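Local coordinates for protein carbohydrate kinase, FGGY (Rhodospirillum rubrum, PDB 3IFR) that probably phosphorylates D-xylulose at the expense of ATP, acting as a xylulokinase of the FGGY family of carbohydrate kinases, at residues A88-D94 / I157-S163; R7-G11 / A446-D452; I22-L26 / D74-G78; A53-D57 / Y166-L171; R60-A64 / L230-P234. All blocks are in the same frame, centred on the assembly; numbering follows the deposited sequence.

Contact 1. Residues A88-D94 / I157-S163; sequences AVVLLDD and IATVCGS
Leu91 reaches across the strand pair and sets its CD2 methyl into the notch between Val160 and Ile157, 3.9 Å from Val160 CG2. The other wall of the notch is Ile157, whose CD1 comes within 4.0 Å of Leu91 CD2. Leu91 and Val160 lie side by side and point the same way. With CG anti to its own carbonyl carbon (chi1 -49°), Leu91 extends its branch toward both neighbours, and Ile146 of helix 139-149 also packs on Leu91. On the other face Val90 presents its CB to Cys161 SG at 4.0 Å, and Leu92 CB sits against Thr159 CB. Trp55 and Tyr166 pack over this side. Between the faces the chains are tied by backbone hydrogen bonds, the straightest being Leu92 N to Thr159 O, 2.7 Å with 177° at the hydrogen. The pairing then swells. Leu92 O accepts from both Ala158 N (2.8 Å) and Thr159 N (3.0 Å), the first in the carbonyl plane and the second tilted 29° from it. Ala158 is the extra residue, and its methyl turns toward the facing chain and packs against the backbone of Asp93 and Asp94, 3.5 Å from Asp94 CA. At each end a water bridges the chains, one between Ala88 N and Ser163 N, the other between Asp93 O and Thr159 OG1, which Arg175 also binds. Two residues opposing one on the partner strand make a classic beta bulge, here in an antiparallel pair that forms its own small sheet in the N-terminal FGGY domain, apart from the six-stranded one.

Contact 2. Residues R7-G11 / A446-D452; sequences RQVIG and AIGGGDD
Arg7 meets Ala446 end-on, its NH1 and NH2 converging on a single carbonyl oxygen. That atom, Ala446 O, lies almost exactly in the guanidinium plane, 2.8 Å from Arg7 NH1 and 2.9 Å from Arg7 NH2. The two donors approach it differently: NH1 uses a lone pair in the carbonyl plane, whereas NH2 stands 24° off that plane. A bend at chi3 (85°) turns the guanidinium over the chain just past the helix, so that one face lies directly on the peptide between Gly449 and Gly450, with Gly449 C beneath Arg7 NH1 at 3.0 Å.

Helix 437-448 of the C-terminal FGGY domain ends here, and strand 8-14 belongs to the N-terminal domain, which makes this a contact between the two actin-like halves of the kinase fold. The positive group sits where the helix exposes its last carbonyls, a placement likely to be favoured by the helix dipole. Asp452 approaches Arg7 from the opposite direction, its carboxylate turned 72° from the guanidinium plane. The resulting salt bridge is weak, Asp452 OD1 lying 3.4 Å from Arg7 NH2. Deeper in, Val9 directs its side chain at the last full turn of the helix: Val9 CG2 rests 3.6 Å from Ala446 N, CG1 faces Ala446 CB, and Ala442 and Ala445 continue the same small-residue surface.

Contact 3. Residues I22-L26 / D74-G78; sequences ILVRL and DWRPG
Arg25 and Asp74 are joined by a stretched ionic pair, part of a network that Arg76 completes. Arg25 NH2 stands 3.4 Å from Asp74 OD1 in a weak hydrogen bond, with the oxygen at the edge of the guanidinium and the two flat groups turned 58° apart. The other carboxylate oxygen is taken more firmly: Asp74 OD2 is 3.0 Å from Arg76 NH1. One carboxylate thus gathers two guanidinium groups, and its charge probably offsets their mutual nearness. Arg25 NE, buried by this contact, has no partner in the model.

The apolar part is built on Leu23. With its CG anti to the backbone N (chi1 -177°), this residue carries CD2 toward the benzo ring of the indole, Leu23 CD2 lying 3.9 Å from Trp75 CE3, and the two side chains meet at a slant. Pro77 braces that indole from within its own segment, its CD lying 3.6 Å above the Trp75 ring plane, over the centre. Leu23 CD1 touches Pro77 CB loosely.

Strand 8-14 runs between the two segments in the central sheet, and Gln8 bonds to the backbone of Asp74 and Arg76. Helix 52-70 packs on Leu23 and Trp75, while Val31 of strand 29-37 borders the charged side.

Contact 4. Residues A53-D57 / Y166-L171; sequences AQWWD and YINMLL
Two helices of the N-terminal FGGY domain pack obliquely here, 52-70 against 163-172, their local axes 10.4 Å apart at closest approach and inclined at 56°. No hydrogen bond crosses; the contact is apolar and centres on Trp56. Leu170 lays CD2 over one face of the indole, 3.8 Å from the centroid of the Trp56 five-membered ring and 26° off its normal, a CH-pi contact. Leu170 CB lies over the same face, above the benzo ring, and Leu171 CD2 meets that ring at its edge, 3.8 Å from Trp56 CZ3. Because Trp56 holds CG anti to the backbone N (chi1 176°), its ring swings from the flank of its helix into the interface. Replacing it by an alanine would probably strip Leu170 of the ring face it rests on and open a gap beside Leu171. Ile167 fills the angle where the helices come nearest, its CD1 3.8 Å from Trp55 CB and close to Trp56 N. Farther along, Trp55 CE3 and Tyr166 CD2 approach more loosely at 4.4 Å.

Trp55 NE1 is occupied by Glu50. Beyond the pair, Trp55 and Tyr166 lean on strand 90-92, Leu171 reaches Val82 of strand 77-84, and the far rim of Trp56 touches helix 225-231.

Contact 5. Residues R60-A64 / L230-P234; sequences RAVLA and LTGLP
Leu230 O receives the side-chain N-H of Arg60 in a bond of 3.0 Å from Arg60 NE, nearly straight at the hydrogen (165°). The oxygen lies close to the guanidinium plane, yet the donor stands above the carbonyl plane, 40° out of it, so the bond misses the lone pairs. The arginine bends at chi3 (72°), which brings NE back over the end of helix 225-231 and lays the guanidinium beside the leucine. There Leu230 CD2 covers one face of the group near its rim, 3.6 Å from Arg60 NH2, while Leu230 CB presses on NE. A leucine in place of Arg60 would probably leave Leu230 O without this donor and its side chain without the flat surface it covers. Arg60 NH1 makes a long, weak ion pair with Asp57.

One turn along, the chemistry turns apolar. Leu63 lies alongside Thr231, with Leu63 CD1 4.0 Å from Thr231 CB, and meets Leu233 tightly, Leu63 CD1 to Leu233 CD2 being 3.5 Å. Ala64 CB adds a lighter touch on Thr231 O. The second segment turns inward through Gly232, whose positive phi ends the helix, and through an ST turn in which Thr231 OG1 accepts from Leu233 N at 3.2 Å; the same hydroxyl bonds to Ala227 O. This turn delivers Leu233 to Ile10 and Ile80 of the central sheet. The contact thus grades from polar to apolar: the arginine supplies a hydrogen bond, and probably favourable charge, at a helix end, whereas the leucines pack against the sheet and probably keep water away.

In the fold
Contacts 1 and 4 are buried and touch, Trp55 of contact 4 packing on Val90 and Ser163 of contact 1; yet contact 1 is held by strand hydrogen bonds and contact 4 purely by apolar side chains. Helix 52-70 serves contacts 4 and 5, and Trp56 of contact 4 also reaches Leu230 and Thr231 of contact 5. Contacts 2 and 3 meet on neighbouring strands of the central sheet, their centres about 9 Å apart, and are partly buried; arginines do the polar work, on a carbonyl in contacts 2 and 5 and on a carboxylate in contact 3. Only contact 2 joins the two FGGY domains. Contact 5 touches contact 2 through Ile10 and contact 3 through Trp75.

Contact 1. Residues A88-D94 / I157-S163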
# COMPACT_ATOMS: atom_id res chain seq x y z
N ALA A 88 7.20 1.70 -9.07
CA ALA A 88 7.16 2.59 -10.19
C ALA A 88 8.32 2.11 -11.05
O ALA A 88 9.26 1.47 -10.54
CB ALA A 88 7.35 4.02 -9.74
N VAL A 89 8.24 2.36 -12.34
CA VAL A 89 9.32 2.02 -13.25
C VAL A 89 9.91 3.30 -13.81
O VAL A 89 9.26 4.00 -14.59
CB VAL A 89 8.83 1.15 -14.41
CG1 VAL A 89 9.93 0.96 -15.46
CG2 VAL A 89 8.32 -0.21 -13.88
N VAL A 90 11.14 3.58 -13.39
CA VAL A 90 11.94 4.71 -13.85
C VAL A 90 13.14 4.18 -14.61
O VAL A 90 13.85 3.29 -14.06
CB VAL A 90 12.45 5.52 -12.62
CG1 VAL A 90 13.32 6.70 -13.07
CG2 VAL A 90 11.29 6.02 -11.82
N LEU A 91 13.40 4.71 -15.81
CA LEU A 91 14.54 4.33 -16.67
C LEU A 91 15.62 5.42 -16.81
O LEU A 91 15.36 6.53 -17.26
CB LEU A 91 14.05 3.89 -18.07
CG LEU A 91 12.90 2.88 -17.95
CD1 LEU A 91 12.24 2.54 -19.26
CD2 LEU A 91 13.43 1.64 -17.30
N LEU A 92 16.85 5.09 -16.42
CA LEU A 92 17.96 6.01 -16.64
C LEU A 92 18.94 5.46 -17.67
O LEU A 92 19.22 4.26 -17.74
CB LEU A 92 18.70 6.39 -15.34
CG LEU A 92 17.83 6.83 -14.16
CD1 LEU A 92 18.69 7.11 -12.91
CD2 LEU A 92 16.95 8.05 -14.54
N ASP A 93 19.46 6.38 -18.48
CA ASP A 93 20.50 6.04 -19.42
C ASP A 93 21.89 6.08 -18.76
O ASP A 93 22.01 6.21 -17.54
CB ASP A 93 20.42 7.00 -20.59
CG ASP A 93 20.90 8.39 -20.25
OD1 ASP A 93 20.85 9.21 -21.17
OD2 ASP A 93 21.32 8.70 -19.10
N ASP A 94 22.95 5.96 -19.53
CA ASP A 94 24.25 5.77 -18.90
C ASP A 94 24.72 7.04 -18.21
O ASP A 94 25.59 7.00 -17.36
CB ASP A 94 25.30 5.23 -19.89
CG ASP A 94 25.42 6.06 -21.15
OD1 ASP A 94 24.87 7.19 -21.23
OD2 ASP A 94 26.06 5.57 -22.08
N ILE A 157 18.92 1.58 -21.69
CA ILE A 157 18.72 1.44 -20.25
C ILE A 157 19.98 1.00 -19.52
O ILE A 157 20.47 -0.12 -19.72
CB ILE A 157 17.61 0.43 -19.87
CG1 ILE A 157 16.23 0.87 -20.38
CG2 ILE A 157 17.53 0.27 -18.36
CD1 ILE A 157 15.21 -0.20 -20.31
N ALA A 158 20.47 1.89 -18.67
CA ALA A 158 21.62 1.65 -17.79
C ALA A 158 21.15 1.38 -16.36
O ALA A 158 21.79 0.62 -15.62
CB ALA A 158 22.54 2.86 -17.82
N THR A 159 20.05 2.00 -15.97
CA THR A 159 19.48 1.82 -14.63
C THR A 159 17.95 1.80 -14.67
O THR A 159 17.29 2.68 -15.28
CB THR A 159 19.95 2.94 -13.68
OG1 THR A 159 21.39 2.94 -13.59
CG2 THR A 159 19.34 2.82 -12.30
N VAL A 160 17.39 0.80 -14.02
CA VAL A 160 15.96 0.75 -13.79
C VAL A 160 15.76 0.74 -12.28
O VAL A 160 16.47 0.01 -11.56
CB VAL A 160 15.30 -0.48 -14.45
CG1 VAL A 160 15.99 -1.79 -13.97
CG2 VAL A 160 13.83 -0.51 -14.13
N CYS A 161 14.84 1.60 -11.82
CA CYS A 161 14.57 1.78 -10.40
C CYS A 161 13.16 2.34 -10.17
O CYS A 161 12.44 2.58 -11.13
CB CYS A 161 15.62 2.70 -9.77
SG CYS A 161 15.56 4.43 -10.30
N GLY A 162 12.80 2.58 -8.91
CA GLY A 162 11.47 3.00 -8.57
C GLY A 162 11.50 4.47 -8.24
O GLY A 162 12.54 5.11 -8.40
N SER A 163 10.39 5.01 -7.75
CA SER A 163 10.27 6.45 -7.60
C SER A 163 11.16 6.94 -6.48
O SER A 163 12.01 7.77 -6.70
CB SER A 163 8.84 6.84 -7.29
OG SER A 163 8.41 6.11 -6.16
O HOH W 1 8.72 2.65 -6.86
O HOH W 2 22.51 5.24 -14.70

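Contact 2. Residues R7-G11 / A446-D452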
# COMPACT_ATOMS: atom_id res chain seq x y z
N ARG A 7 15.43 15.70 19.59
CA ARG A 7 16.09 15.04 18.45
C ARG A 7 15.15 14.89 17.22
O ARG A 7 14.03 14.38 17.33
CB ARG A 7 16.76 13.70 18.85
CG ARG A 7 17.24 12.83 17.69
CD ARG A 7 18.25 11.67 18.07
NE ARG A 7 17.60 10.42 18.53
CZ ARG A 7 17.10 9.46 17.73
NH1 ARG A 7 17.16 9.55 16.39
NH2 ARG A 7 16.54 8.38 18.27
N GLN A 8 15.62 15.34 16.07
CA GLN A 8 14.78 15.65 14.93
C GLN A 8 15.01 14.79 13.70
O GLN A 8 16.12 14.35 13.42
CB GLN A 8 15.00 17.12 14.57
CG GLN A 8 14.13 18.09 15.32
CD GLN A 8 14.07 19.41 14.62
OE1 GLN A 8 14.74 19.62 13.61
NE2 GLN A 8 13.27 20.31 15.14
N VAL A 9 13.95 14.59 12.93
CA VAL A 9 13.96 13.57 11.90
C VAL A 9 12.96 13.93 10.79
O VAL A 9 11.95 14.56 11.07
CB VAL A 9 13.72 12.17 12.60
CG1 VAL A 9 12.36 11.58 12.30
CG2 VAL A 9 14.84 11.23 12.31
N ILE A 10 13.24 13.57 9.54
CA ILE A 10 12.32 13.91 8.44
C ILE A 10 11.83 12.70 7.65
O ILE A 10 12.63 11.84 7.29
CB ILE A 10 12.99 14.85 7.42
CG1 ILE A 10 13.19 16.25 8.00
CG2 ILE A 10 12.21 14.92 6.09
CD1 ILE A 10 14.01 17.09 7.08
N GLY A 11 10.54 12.66 7.36
CA GLY A 11 10.03 11.74 6.36
C GLY A 11 9.49 12.47 5.14
O GLY A 11 8.81 13.50 5.24
N ALA A 446 14.26 7.75 12.78
CA ALA A 446 14.20 8.01 14.22
C ALA A 446 14.96 6.88 14.96
O ALA A 446 15.79 7.13 15.82
CB ALA A 446 12.78 8.07 14.68
N ILE A 447 14.65 5.65 14.59
CA ILE A 447 15.24 4.51 15.22
C ILE A 447 16.69 4.36 14.82
O ILE A 447 17.46 3.73 15.50
CB ILE A 447 14.40 3.28 14.90
CG1 ILE A 447 13.20 3.29 15.85
CG2 ILE A 447 15.20 2.00 15.08
CD1 ILE A 447 12.04 2.58 15.28
N GLY A 448 17.10 4.97 13.70
CA GLY A 448 18.49 4.88 13.31
C GLY A 448 19.38 5.88 14.03
O GLY A 448 20.59 5.68 14.13
N GLY A 449 18.82 6.98 14.50
CA GLY A 449 19.61 7.99 15.20
C GLY A 449 19.64 7.87 16.73
O GLY A 449 19.97 8.83 17.44
N GLY A 450 19.29 6.71 17.26
CA GLY A 450 19.49 6.44 18.67
C GLY A 450 18.73 5.19 18.99
O GLY A 450 18.05 4.62 18.11
N ASP A 451 18.83 4.76 20.25
CA ASP A 451 18.12 3.56 20.74
C ASP A 451 17.24 3.90 21.94
O ASP A 451 16.83 3.01 22.69
CB ASP A 451 19.12 2.48 21.07
CG ASP A 451 20.53 2.99 21.06
OD1 ASP A 451 20.82 3.98 21.78
OD2 ASP A 451 21.35 2.45 20.29
N ASP A 452 16.96 5.18 22.12
CA ASP A 452 15.98 5.59 23.12
C ASP A 452 14.56 5.20 22.68
O ASP A 452 13.62 5.41 23.41
CB ASP A 452 16.08 7.10 23.38
CG ASP A 452 16.41 7.89 22.12
OD1 ASP A 452 17.33 7.49 21.42
OD2 ASP A 452 15.74 8.90 21.82

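Contact 3. Residues I22-L26 / D74-G78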
# COMPACT_ATOMS: atom_id res chain seq x y z
N ILE A 22 7.50 15.78 6.27
CA ILE A 22 7.27 16.19 7.64
C ILE A 22 8.55 16.27 8.46
O ILE A 22 9.53 15.53 8.22
CB ILE A 22 6.31 15.23 8.36
CG1 ILE A 22 7.02 13.89 8.55
CG2 ILE A 22 5.03 15.07 7.53
CD1 ILE A 22 6.11 12.77 9.04
N LEU A 23 8.51 17.17 9.44
CA LEU A 23 9.59 17.33 10.37
C LEU A 23 9.05 16.93 11.70
O LEU A 23 8.04 17.48 12.17
CB LEU A 23 10.03 18.79 10.45
CG LEU A 23 11.24 19.08 11.37
CD1 LEU A 23 12.50 18.31 10.91
CD2 LEU A 23 11.55 20.57 11.46
N VAL A 24 9.72 15.97 12.32
CA VAL A 24 9.29 15.47 13.62
C VAL A 24 10.37 15.74 14.64
O VAL A 24 11.57 15.54 14.37
CB VAL A 24 9.11 13.95 13.57
CG1 VAL A 24 8.82 13.41 14.95
CG2 VAL A 24 8.06 13.56 12.54
N ARG A 25 9.95 16.23 15.79
CA ARG A 25 10.82 16.29 16.95
C ARG A 25 10.43 15.09 17.78
O ARG A 25 9.26 14.95 18.18
CB ARG A 25 10.55 17.56 17.75
CG ARG A 25 11.14 17.61 19.19
CD ARG A 25 10.42 18.70 20.03
NE ARG A 25 10.11 19.87 19.19
CZ ARG A 25 9.08 20.69 19.37
NH1 ARG A 25 8.24 20.47 20.40
NH2 ARG A 25 8.88 21.72 18.54
N LEU A 26 11.39 14.21 18.02
CA LEU A 26 11.09 13.03 18.82
C LEU A 26 10.91 13.41 20.30
O LEU A 26 11.57 14.32 20.80
CB LEU A 26 12.15 11.95 18.58
CG LEU A 26 12.10 11.57 17.08
CD1 LEU A 26 13.43 11.04 16.54
CD2 LEU A 26 10.95 10.59 16.72
N ASP A 74 14.53 26.19 15.15
CA ASP A 74 13.96 24.87 15.45
C ASP A 74 14.23 23.86 14.31
O ASP A 74 13.45 22.91 14.10
CB ASP A 74 12.47 24.95 15.78
CG ASP A 74 11.94 23.68 16.44
OD1 ASP A 74 10.78 23.28 16.12
OD2 ASP A 74 12.66 23.07 17.29
N TRP A 75 15.34 24.10 13.60
CA TRP A 75 15.77 23.26 12.49
C TRP A 75 17.02 22.45 12.90
O TRP A 75 18.12 22.98 12.92
CB TRP A 75 16.11 24.17 11.30
CG TRP A 75 16.52 23.48 10.01
CD1 TRP A 75 17.74 23.58 9.36
CD2 TRP A 75 15.71 22.62 9.19
NE1 TRP A 75 17.72 22.83 8.20
CE2 TRP A 75 16.49 22.24 8.07
CE3 TRP A 75 14.41 22.15 9.28
CZ2 TRP A 75 16.00 21.40 7.08
CZ3 TRP A 75 13.93 21.31 8.29
CH2 TRP A 75 14.72 20.95 7.21
N ARG A 76 16.88 21.18 13.23
CA ARG A 76 18.08 20.39 13.52
C ARG A 76 17.87 18.93 13.09
O ARG A 76 17.97 18.03 13.91
CB ARG A 76 18.45 20.50 15.01
CG ARG A 76 17.24 20.36 15.93
CD ARG A 76 17.47 20.55 17.47
NE ARG A 76 16.27 21.14 18.07
CZ ARG A 76 15.18 20.45 18.42
NH1 ARG A 76 14.12 21.06 18.92
NH2 ARG A 76 15.16 19.12 18.29
N PRO A 77 17.52 18.70 11.81
CA PRO A 77 17.23 17.36 11.32
C PRO A 77 18.46 16.46 11.36
O PRO A 77 19.54 16.91 10.98
CB PRO A 77 16.80 17.62 9.86
CG PRO A 77 17.37 18.95 9.55
CD PRO A 77 17.16 19.70 10.79
N GLY A 78 18.28 15.21 11.79
CA GLY A 78 19.39 14.32 12.07
C GLY A 78 19.41 13.10 11.16
O GLY A 78 20.36 12.33 11.17

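Contact 4. Residues A53-D57 / Y166-L171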
# COMPACT_ATOMS: atom_id res chain seq x y z
N ALA A 53 10.96 14.33 -12.77
CA ALA A 53 11.49 15.65 -12.51
C ALA A 53 10.53 16.46 -11.65
O ALA A 53 10.95 17.33 -10.90
CB ALA A 53 11.81 16.40 -13.82
N GLN A 54 9.24 16.19 -11.76
CA GLN A 54 8.29 16.81 -10.83
C GLN A 54 8.42 16.24 -9.37
O GLN A 54 8.33 17.01 -8.39
CB GLN A 54 6.88 16.69 -11.37
CG GLN A 54 5.88 17.66 -10.74
CD GLN A 54 4.47 17.24 -11.04
OE1 GLN A 54 4.21 16.05 -11.19
NE2 GLN A 54 3.57 18.20 -11.18
N TRP A 55 8.64 14.93 -9.24
CA TRP A 55 8.91 14.40 -7.90
C TRP A 55 10.06 15.23 -7.28
O TRP A 55 9.96 15.72 -6.16
CB TRP A 55 9.28 12.91 -7.88
CG TRP A 55 8.30 11.95 -8.49
CD1 TRP A 55 6.94 12.08 -8.60
CD2 TRP A 55 8.63 10.66 -9.07
NE1 TRP A 55 6.41 10.98 -9.25
CE2 TRP A 55 7.43 10.10 -9.53
CE3 TRP A 55 9.83 9.96 -9.25
CZ2 TRP A 55 7.38 8.85 -10.14
CZ3 TRP A 55 9.79 8.73 -9.85
CH2 TRP A 55 8.57 8.18 -10.29
N TRP A 56 11.13 15.41 -8.04
CA TRP A 56 12.35 16.02 -7.51
C TRP A 56 12.13 17.47 -7.19
O TRP A 56 12.58 17.98 -6.17
CB TRP A 56 13.50 15.87 -8.51
CG TRP A 56 14.74 16.55 -8.05
CD1 TRP A 56 15.39 17.55 -8.69
CD2 TRP A 56 15.45 16.33 -6.82
NE1 TRP A 56 16.49 17.94 -7.97
CE2 TRP A 56 16.55 17.22 -6.81
CE3 TRP A 56 15.28 15.47 -5.72
CZ2 TRP A 56 17.49 17.26 -5.77
CZ3 TRP A 56 16.23 15.51 -4.68
CH2 TRP A 56 17.32 16.41 -4.72
N ASP A 57 11.43 18.15 -8.09
CA ASP A 57 11.04 19.52 -7.83
C ASP A 57 10.10 19.66 -6.66
O ASP A 57 10.29 20.53 -5.83
CB ASP A 57 10.42 20.16 -9.05
CG ASP A 57 11.09 21.44 -9.37
OD1 ASP A 57 10.44 22.49 -9.16
OD2 ASP A 57 12.30 21.36 -9.75
N TYR A 166 14.82 6.69 -7.05
CA TYR A 166 15.39 7.72 -7.87
C TYR A 166 15.72 8.98 -7.05
O TYR A 166 16.81 9.55 -7.16
CB TYR A 166 14.46 8.01 -9.05
CG TYR A 166 14.90 9.19 -9.87
CD1 TYR A 166 16.10 9.15 -10.56
CD2 TYR A 166 14.13 10.34 -9.93
CE1 TYR A 166 16.52 10.23 -11.31
CE2 TYR A 166 14.53 11.43 -10.67
CZ TYR A 166 15.71 11.37 -11.38
OH TYR A 166 16.14 12.42 -12.15
N ILE A 167 14.80 9.40 -6.20
CA ILE A 167 15.01 10.55 -5.35
C ILE A 167 16.22 10.32 -4.46
O ILE A 167 17.11 11.16 -4.43
CB ILE A 167 13.73 10.81 -4.51
CG1 ILE A 167 12.54 11.02 -5.46
CG2 ILE A 167 13.91 12.01 -3.57
CD1 ILE A 167 12.67 12.31 -6.33
N ASN A 168 16.28 9.18 -3.76
CA ASN A 168 17.51 8.85 -3.00
C ASN A 168 18.85 8.98 -3.80
O ASN A 168 19.86 9.50 -3.28
CB ASN A 168 17.41 7.44 -2.43
CG ASN A 168 16.56 7.37 -1.19
OD1 ASN A 168 16.52 8.33 -0.39
ND2 ASN A 168 15.89 6.21 -1.00
N MSE A 169 18.86 8.51 -5.04
CA MSE A 169 20.06 8.71 -5.87
C MSE A 169 20.38 10.20 -6.00
O MSE A 169 21.48 10.60 -5.71
CB MSE A 169 19.90 8.10 -7.26
CG MSE A 169 19.47 6.68 -7.17
SE MSE A 169 19.29 5.85 -8.95
CE MSE A 169 18.81 3.95 -8.45
N LEU A 170 19.40 11.01 -6.38
CA LEU A 170 19.58 12.45 -6.44
C LEU A 170 20.10 13.06 -5.12
O LEU A 170 20.77 14.08 -5.15
CB LEU A 170 18.27 13.12 -6.85
CG LEU A 170 18.11 13.42 -8.34
CD1 LEU A 170 18.81 12.37 -9.16
CD2 LEU A 170 16.64 13.56 -8.78
N LEU A 171 19.74 12.46 -3.96
CA LEU A 171 20.15 12.98 -2.63
C LEU A 171 21.58 12.64 -2.21
O LEU A 171 22.28 13.47 -1.62
CB LEU A 171 19.22 12.49 -1.50
CG LEU A 171 17.80 12.97 -1.56
CD1 LEU A 171 16.89 12.25 -0.59
CD2 LEU A 171 17.77 14.47 -1.31

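Contact 5. Residues R60-A64 / L230-P234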
# COMPACT_ATOMS: atom_id res chain seq x y z
N ARG A 60 12.36 19.06 -3.44
CA ARG A 60 13.09 20.26 -3.10
C ARG A 60 12.22 21.28 -2.44
O ARG A 60 12.61 21.84 -1.44
CB ARG A 60 13.65 20.89 -4.38
CG ARG A 60 14.86 20.17 -4.93
CD ARG A 60 15.21 20.72 -6.25
NE ARG A 60 15.79 22.05 -6.08
CZ ARG A 60 15.77 23.00 -7.02
NH1 ARG A 60 15.19 22.78 -8.19
NH2 ARG A 60 16.33 24.18 -6.76
N ALA A 61 11.05 21.53 -3.00
CA ALA A 61 10.15 22.58 -2.48
C ALA A 61 9.68 22.33 -1.04
O ALA A 61 9.65 23.24 -0.18
CB ALA A 61 8.93 22.73 -3.37
N VAL A 62 9.27 21.10 -0.81
CA VAL A 62 8.66 20.66 0.43
C VAL A 62 9.72 20.53 1.54
O VAL A 62 9.47 20.88 2.67
CB VAL A 62 8.03 19.30 0.10
CG1 VAL A 62 8.63 18.18 0.91
CG2 VAL A 62 6.53 19.36 0.07
N LEU A 63 10.92 20.06 1.22
CA LEU A 63 12.00 20.04 2.21
C LEU A 63 12.40 21.47 2.60
O LEU A 63 12.44 21.80 3.77
CB LEU A 63 13.24 19.25 1.72
CG LEU A 63 12.98 17.77 1.47
CD1 LEU A 63 14.15 17.03 0.76
CD2 LEU A 63 12.64 17.11 2.78
N ALA A 64 12.70 22.32 1.62
CA ALA A 64 12.96 23.73 1.91
C ALA A 64 11.82 24.40 2.70
O ALA A 64 12.05 25.17 3.63
CB ALA A 64 13.21 24.45 0.64
N LEU A 230 20.21 22.31 -3.48
CA LEU A 230 18.88 22.30 -4.02
C LEU A 230 17.74 22.13 -3.02
O LEU A 230 16.62 22.60 -3.28
CB LEU A 230 18.81 21.21 -5.09
CG LEU A 230 19.86 21.37 -6.21
CD1 LEU A 230 20.13 20.07 -6.97
CD2 LEU A 230 19.44 22.45 -7.17
N THR A 231 18.01 21.44 -1.90
CA THR A 231 16.93 21.13 -0.94
C THR A 231 16.92 21.90 0.38
O THR A 231 15.89 21.92 1.06
CB THR A 231 16.88 19.64 -0.60
OG1 THR A 231 18.05 19.29 0.14
CG2 THR A 231 16.81 18.80 -1.88
N GLY A 232 18.03 22.53 0.76
CA GLY A 232 18.12 23.14 2.09
C GLY A 232 18.62 22.18 3.17
O GLY A 232 19.10 22.61 4.22
N LEU A 233 18.49 20.88 2.94
CA LEU A 233 19.00 19.88 3.90
C LEU A 233 20.46 20.13 4.24
O LEU A 233 21.26 20.55 3.38
CB LEU A 233 18.82 18.45 3.36
CG LEU A 233 17.54 17.67 3.71
CD1 LEU A 233 16.39 18.56 4.08
CD2 LEU A 233 17.08 16.63 2.63
N PRO A 234 20.84 19.88 5.49
CA PRO A 234 22.25 20.06 5.87
C PRO A 234 23.13 19.15 5.04
O PRO A 234 22.75 18.02 4.74
CB PRO A 234 22.30 19.63 7.35
CG PRO A 234 20.90 19.68 7.82
CD PRO A 234 20.01 19.41 6.61